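Local coordinates for uncharacterized protein TP-0789 domain-containing protein (Desulfovibrio piger ATCC 29098, PDB 4Z48) that is of unknown function but belongs to the LolA-like superfamily of outer-membrane lipoprotein-sorting proteins, and so may bind a lipid-like ligand, at residues T76-W81 / S113-D118; W169-T174 / S196-I201. One frame throughout, in Å; residues are numbered along the deposited sequence.

The two contacts lie on opposite sides of the chain's centre, their centres 25 Å apart and their nearest atoms about 13 Å apart. They follow one another along the chain: interaction 1 (76-81 with 113-118) is complete before interaction 2 (169-174 with 196-201) begins. Interaction 1 sets strand 77-82 against the loop between strands 101-104 and 133-143, whereas interaction 2 joins strand 189-201 to the end of strand 163-171 and the turn after it, 177-184 separating these two in the strand order. Both belong to the same antiparallel strand succession, consistent with the curved LolA-like fold, one contact buried and apolar, the other polar and partly buried. Not touching, they probably tie separate parts independently.

Interaction 1 of 2, residues T76-W81 / S113-D118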
loop_
_atom_site.group_PDB
_atom_site.type_symbol
_atom_site.label_atom_id
_atom_site.label_comp_id
_atom_site.label_asym_id
_atom_site.label_seq_id
_atom_site.Cartn_x
_atom_site.Cartn_y
_atom_site.Cartn_z
ATOM N N THR A 76 -5.568 16.727 -7.883
ATOM C CA THR A 76 -5.794 15.300 -8.203
ATOM C C THR A 76 -6.228 14.620 -6.904
ATOM O O THR A 76 -5.660 14.881 -5.852
ATOM C CB THR A 76 -4.547 14.614 -8.812
ATOM O OG1 THR A 76 -4.028 15.436 -9.857
ATOM C CG2 THR A 76 -4.846 13.173 -9.345
ATOM N N LYS A 77 -7.284 13.820 -6.983
ATOM C CA LYS A 77 -7.833 13.092 -5.860
ATOM C C LYS A 77 -8.114 11.641 -6.246
ATOM O O LYS A 77 -8.671 11.380 -7.312
ATOM C CB LYS A 77 -9.122 13.736 -5.338
ATOM C CG LYS A 77 -8.971 15.126 -4.722
ATOM C CD LYS A 77 -10.350 15.695 -4.480
ATOM C CE LYS A 77 -10.338 16.902 -3.591
ATOM N NZ LYS A 77 -11.704 17.239 -3.112
ATOM N N TYR A 78 -7.729 10.716 -5.373
ATOM C CA TYR A 78 -8.029 9.283 -5.488
ATOM C C TYR A 78 -8.946 8.875 -4.371
ATOM O O TYR A 78 -8.645 9.155 -3.214
ATOM C CB TYR A 78 -6.775 8.416 -5.448
ATOM C CG TYR A 78 -5.958 8.481 -6.703
ATOM C CD1 TYR A 78 -5.114 9.566 -6.956
ATOM C CD2 TYR A 78 -5.972 7.430 -7.623
ATOM C CE1 TYR A 78 -4.334 9.618 -8.108
ATOM C CE2 TYR A 78 -5.196 7.475 -8.776
ATOM C CZ TYR A 78 -4.353 8.552 -8.996
ATOM O OH TYR A 78 -3.577 8.590 -10.129
ATOM N N LEU A 79 -10.077 8.228 -4.712
ATOM C CA LEU A 79 -11.025 7.696 -3.736
ATOM C C LEU A 79 -10.928 6.160 -3.794
ATOM O O LEU A 79 -11.050 5.591 -4.869
ATOM C CB LEU A 79 -12.460 8.192 -3.997
ATOM C CG LEU A 79 -13.570 7.690 -3.044
ATOM C CD1 LEU A 79 -13.256 7.995 -1.588
ATOM C CD2 LEU A 79 -14.903 8.315 -3.400
ATOM N N VAL A 80 -10.622 5.503 -2.667
ATOM C CA VAL A 80 -10.478 4.050 -2.663
ATOM C C VAL A 80 -11.439 3.457 -1.645
ATOM O O VAL A 80 -11.462 3.907 -0.499
ATOM C CB VAL A 80 -9.021 3.570 -2.377
ATOM C CG1 VAL A 80 -8.905 2.052 -2.531
ATOM C CG2 VAL A 80 -7.976 4.313 -3.220
ATOM N N TRP A 81 -12.258 2.495 -2.085
ATOM C CA TRP A 81 -13.169 1.703 -1.253
ATOM C C TRP A 81 -12.647 0.274 -1.302
ATOM O O TRP A 81 -12.851 -0.442 -2.293
ATOM C CB TRP A 81 -14.616 1.801 -1.742
ATOM C CG TRP A 81 -15.269 3.138 -1.600
ATOM C CD1 TRP A 81 -14.741 4.274 -1.052
ATOM C CD2 TRP A 81 -16.582 3.488 -2.065
ATOM N NE1 TRP A 81 -15.650 5.304 -1.134
ATOM C CE2 TRP A 81 -16.790 4.848 -1.745
ATOM C CE3 TRP A 81 -17.623 2.763 -2.687
ATOM C CZ2 TRP A 81 -17.983 5.510 -2.039
ATOM C CZ3 TRP A 81 -18.805 3.419 -2.989
ATOM C CH2 TRP A 81 -18.977 4.779 -2.667
ATOM N N SER A 113 0.853 2.432 -13.571
ATOM C CA SER A 113 1.604 3.305 -12.694
ATOM C C SER A 113 0.703 4.258 -11.926
ATOM O O SER A 113 -0.242 4.808 -12.497
ATOM C CB SER A 113 2.606 4.115 -13.508
ATOM O OG SER A 113 3.357 4.919 -12.612
ATOM N N PHE A 114 1.024 4.485 -10.647
ATOM C CA PHE A 114 0.301 5.465 -9.839
ATOM C C PHE A 114 1.069 6.782 -9.893
ATOM O O PHE A 114 2.149 6.847 -9.345
ATOM C CB PHE A 114 0.122 4.966 -8.388
ATOM C CG PHE A 114 -0.427 5.955 -7.393
ATOM C CD1 PHE A 114 -1.788 6.264 -7.366
ATOM C CD2 PHE A 114 0.419 6.595 -6.482
ATOM C CE1 PHE A 114 -2.297 7.151 -6.414
ATOM C CE2 PHE A 114 -0.080 7.535 -5.579
ATOM C CZ PHE A 114 -1.434 7.801 -5.542
HETATM N N MSE A 115 0.544 7.793 -10.613
HETATM C CA MSE A 115 1.126 9.164 -10.671
HETATM C C MSE A 115 2.573 9.184 -11.160
HETATM O O MSE A 115 3.401 9.969 -10.667
HETATM C CB MSE A 115 1.013 9.831 -9.295
HETATM C CG MSE A 115 -0.426 9.943 -8.813
HETATM SE SE MSE A 115 -1.375 11.179 -9.913
HETATM C CE MSE A 115 -0.466 12.839 -9.219
ATOM N N ARG A 116 2.847 8.317 -12.168
ATOM C CA ARG A 116 4.123 8.107 -12.851
ATOM C C ARG A 116 5.202 7.573 -11.893
ATOM O O ARG A 116 6.384 7.556 -12.261
ATOM C CB ARG A 116 4.604 9.380 -13.568
ATOM C CG ARG A 116 3.558 9.853 -14.587
ATOM C CD ARG A 116 3.865 11.215 -15.144
ATOM N NE ARG A 116 5.082 11.229 -15.937
ATOM C CZ ARG A 116 5.523 12.312 -16.568
ATOM N NH1 ARG A 116 4.846 13.454 -16.497
ATOM N NH2 ARG A 116 6.635 12.263 -17.283
ATOM N N SER A 117 4.799 7.128 -10.675
ATOM C CA SER A 117 5.712 6.561 -9.679
ATOM C C SER A 117 5.970 5.073 -9.930
ATOM O O SER A 117 5.421 4.468 -10.862
ATOM C CB SER A 117 5.190 6.761 -8.254
ATOM O OG SER A 117 4.172 5.821 -7.943
ATOM N N ASP A 118 6.810 4.481 -9.053
ATOM C CA ASP A 118 7.137 3.056 -9.092
ATOM C C ASP A 118 6.082 2.236 -8.371
ATOM O O ASP A 118 6.124 1.011 -8.423
ATOM C CB ASP A 118 8.537 2.823 -8.562
ATOM C CG ASP A 118 9.523 3.401 -9.564
ATOM O OD1 ASP A 118 9.742 2.769 -10.579
ATOM O OD2 ASP A 118 9.940 4.578 -9.394
#
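Tyr78, on strand 77-82, meets Phe114 and Met115 of the loop 113-118 through side chains alone, the nearest CA atoms, Thr76 CA and Met115 CA, being 9.6 Å apart. The loop makes a type I' beta turn from Phe114 to Ser117, in which Phe114 O accepts from both Ser117 N and Ser117 OG, the latter at 2.7 Å. This double grip fixes the base from which Phe114 and Met115 project.

Phe114 presents its edge to one face of Tyr78 in an edge-to-face pair, with centroids 4.7 Å apart and planes inclined at 56°. Its CE1 sits over the centre of the tyrosine ring, 3.6 Å from Tyr78 CZ. Met115, a selenomethionine, uses a different side of the same ring: SE lies near the ring plane, 83° off the normal, and 3.4 Å from Tyr78 OH. With CG anti to its carbonyl carbon (chi1 -59°), Met115 lays CG over the face of Phe114, and the bend at chi2 turns SE back to the tyrosine edge. Beyond the ring, Met115 SE and Thr76 CG2 meet tip to tip at 4.0 Å, while Thr76 OG1 is engaged by Val73 O.

Phe67 of strand 60-69 also touches Thr76, Tyr78 and Met115. An aromatic pair and an in-plane Met-aromatic contact thus join the loop side chains to the strand, probably implying cohesion by dispersion and ring electrostatics.

Interaction 2 of 2, residues W169-T174 / S196-I201; sequences WVRKDT and SRQEKI
Arg171 and Gln198 approach from opposite directions and stack their flat ends, the guanidinium and amide planes lying only 19° apart. Gln198 NE2 stands over one face of the guanidinium, displaced toward its rim, and comes within 3.1 Å of Arg171 NH1. Both nitrogens are donors, so this close approach is a stacking contact and not a hydrogen bond. The overlap extends along the arginine: Gln198 CD is 3.5 Å from Arg171 NE, and Gln198 OE1 is 3.2 Å from Arg171 CD. An arginine chain extended from CG to NE carries the guanidinium to this position.

The amide oxygen has a more directional partner. Thr174 OG1 donates to Gln198 OE1 at 2.7 Å, in the carbonyl plane and on a lone pair, with a C=O...O angle of 138°. With OE1 toward the threonine, NE2 comes to lie over the guanidinium; as modelled, this amide orientation rests on the one bond, and the two-donor approach does not add to it. Thr174 CG2 also approaches Gln198 NE2, at 3.5 Å.

These groups bridge neighbours-but-one in the antiparallel strand order: strand 163-171 with its following turn on one side and strand 189-201 on the other, with 177-184 between them in the LolA-like fold. The wide separation of the backbones, 8.9 Å between Thr174 CA and Gln198 CA, accords with contact made by side chains rather than by strand pairing.

Gln198 spans this gap from a first torsion of 58°, with CG between the backbone N and carbonyl carbon and the chain extended beyond it. Trp205 of strand 204-214 touches both Thr174 and Gln198, while Leu178 and Ile146 pack on Arg171. Thr174 OG1 also has a weak hydrogen bond with Leu176 N, joining the amide's partner to the chain just beyond the turn.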
loop_
_atom_site.group_PDB
_atom_site.type_symbol
_atom_site.label_atom_id
_atom_site.label_comp_id
_atom_site.label_asym_id
_atom_site.label_seq_id
_atom_site.Cartn_x
_atom_site.Cartn_y
_atom_site.Cartn_z
ATOM N N TRP A 169 10.203 -9.714 4.118
ATOM C CA TRP A 169 11.038 -9.797 5.319
ATOM C C TRP A 169 10.298 -9.004 6.371
ATOM O O TRP A 169 10.190 -7.789 6.239
ATOM C CB TRP A 169 12.453 -9.253 5.046
ATOM C CG TRP A 169 13.305 -10.214 4.281
ATOM C CD1 TRP A 169 14.224 -11.084 4.797
ATOM C CD2 TRP A 169 13.269 -10.454 2.872
ATOM N NE1 TRP A 169 14.797 -11.820 3.783
ATOM C CE2 TRP A 169 14.211 -11.472 2.595
ATOM C CE3 TRP A 169 12.532 -9.903 1.804
ATOM C CZ2 TRP A 169 14.464 -11.925 1.297
ATOM C CZ3 TRP A 169 12.777 -10.361 0.516
ATOM C CH2 TRP A 169 13.733 -11.355 0.268
ATOM N N VAL A 170 9.782 -9.680 7.423
ATOM C CA VAL A 170 8.938 -9.061 8.453
ATOM C C VAL A 170 9.675 -8.963 9.795
ATOM O O VAL A 170 10.135 -9.970 10.318
ATOM C CB VAL A 170 7.607 -9.861 8.591
ATOM C CG1 VAL A 170 6.694 -9.254 9.660
ATOM C CG2 VAL A 170 6.876 -9.970 7.244
ATOM N N ARG A 171 9.753 -7.743 10.364
ATOM C CA ARG A 171 10.413 -7.530 11.663
ATOM C C ARG A 171 9.727 -8.324 12.730
ATOM O O ARG A 171 8.502 -8.251 12.850
ATOM C CB ARG A 171 10.409 -6.056 12.056
ATOM C CG ARG A 171 11.137 -5.156 11.092
ATOM C CD ARG A 171 10.781 -3.736 11.410
ATOM N NE ARG A 171 11.741 -2.765 10.880
ATOM C CZ ARG A 171 12.792 -2.308 11.557
ATOM N NH1 ARG A 171 13.043 -2.748 12.788
ATOM N NH2 ARG A 171 13.608 -1.419 11.002
ATOM N N LYS A 172 10.504 -9.140 13.478
ATOM C CA LYS A 172 9.946 -9.984 14.529
ATOM C C LYS A 172 9.333 -9.165 15.669
ATOM O O LYS A 172 8.315 -9.564 16.230
ATOM C CB LYS A 172 11.016 -10.949 15.085
ATOM C CG LYS A 172 11.453 -11.989 14.063
ATOM C CD LYS A 172 11.576 -13.394 14.672
ATOM C CE LYS A 172 12.752 -13.589 15.591
ATOM N NZ LYS A 172 12.642 -14.899 16.287
ATOM N N ASP A 173 9.914 -8.012 15.980
ATOM C CA ASP A 173 9.473 -7.182 17.096
ATOM C C ASP A 173 8.207 -6.367 16.814
ATOM O O ASP A 173 7.328 -6.316 17.681
ATOM C CB ASP A 173 10.604 -6.247 17.582
ATOM C CG ASP A 173 11.409 -5.484 16.543
ATOM O OD1 ASP A 173 11.247 -5.764 15.328
ATOM O OD2 ASP A 173 12.243 -4.639 16.945
ATOM N N THR A 174 8.129 -5.680 15.668
ATOM C CA THR A 174 6.980 -4.818 15.389
ATOM C C THR A 174 5.951 -5.467 14.420
ATOM O O THR A 174 4.832 -4.973 14.315
ATOM C CB THR A 174 7.484 -3.496 14.820
ATOM O OG1 THR A 174 8.053 -3.729 13.528
ATOM C CG2 THR A 174 8.481 -2.805 15.754
ATOM N N SER A 196 12.094 1.614 4.886
ATOM C CA SER A 196 13.318 2.186 5.436
ATOM C C SER A 196 13.170 2.946 6.768
ATOM O O SER A 196 14.190 3.351 7.357
ATOM C CB SER A 196 13.986 3.085 4.401
ATOM O OG SER A 196 13.086 4.051 3.860
ATOM N N ARG A 197 11.941 3.155 7.237
ATOM C CA ARG A 197 11.699 3.840 8.507
ATOM C C ARG A 197 10.372 3.410 9.119
ATOM O O ARG A 197 9.348 3.384 8.444
ATOM C CB ARG A 197 11.748 5.373 8.369
ATOM C CG ARG A 197 11.715 6.094 9.744
ATOM C CD ARG A 197 11.807 7.617 9.632
ATOM N NE ARG A 197 10.777 8.194 8.746
ATOM C CZ ARG A 197 10.891 9.368 8.128
ATOM N NH1 ARG A 197 12.026 10.048 8.191
ATOM N NH2 ARG A 197 9.890 9.836 7.381
ATOM N N GLN A 198 10.413 3.077 10.420
ATOM C CA GLN A 198 9.247 2.736 11.195
ATOM C C GLN A 198 9.226 3.613 12.428
ATOM O O GLN A 198 10.278 3.957 12.980
ATOM C CB GLN A 198 9.178 1.209 11.533
ATOM C CG GLN A 198 10.382 0.662 12.309
ATOM C CD GLN A 198 10.038 -0.588 13.102
ATOM O OE1 GLN A 198 9.086 -1.330 12.788
ATOM N NE2 GLN A 198 10.857 -0.895 14.095
ATOM N N GLU A 199 8.035 4.008 12.853
ATOM C CA GLU A 199 7.862 4.899 14.009
ATOM C C GLU A 199 6.640 4.472 14.772
ATOM O O GLU A 199 5.665 4.059 14.157
ATOM C CB GLU A 199 7.701 6.367 13.556
ATOM C CG GLU A 199 8.968 7.040 13.062
ATOM C CD GLU A 199 8.693 8.444 12.572
ATOM O OE1 GLU A 199 8.634 9.355 13.420
ATOM O OE2 GLU A 199 8.467 8.631 11.358
ATOM N N LYS A 200 6.675 4.587 16.097
ATOM C CA LYS A 200 5.511 4.217 16.889
ATOM C C LYS A 200 4.687 5.494 17.030
ATOM O O LYS A 200 5.124 6.451 17.682
ATOM C CB LYS A 200 5.921 3.603 18.230
ATOM C CG LYS A 200 4.832 2.824 18.902
ATOM C CD LYS A 200 5.421 2.266 20.199
ATOM C CE LYS A 200 4.456 1.457 21.002
ATOM N NZ LYS A 200 5.144 0.863 22.186
ATOM N N ILE A 201 3.549 5.554 16.325
ATOM C CA ILE A 201 2.708 6.751 16.327
ATOM C C ILE A 201 1.403 6.434 17.013
ATOM O O ILE A 201 0.704 5.536 16.586
ATOM C CB ILE A 201 2.488 7.309 14.897
ATOM C CG1 ILE A 201 3.813 7.793 14.257
ATOM C CG2 ILE A 201 1.437 8.426 14.907
ATOM C CD1 ILE A 201 3.914 7.437 12.800
#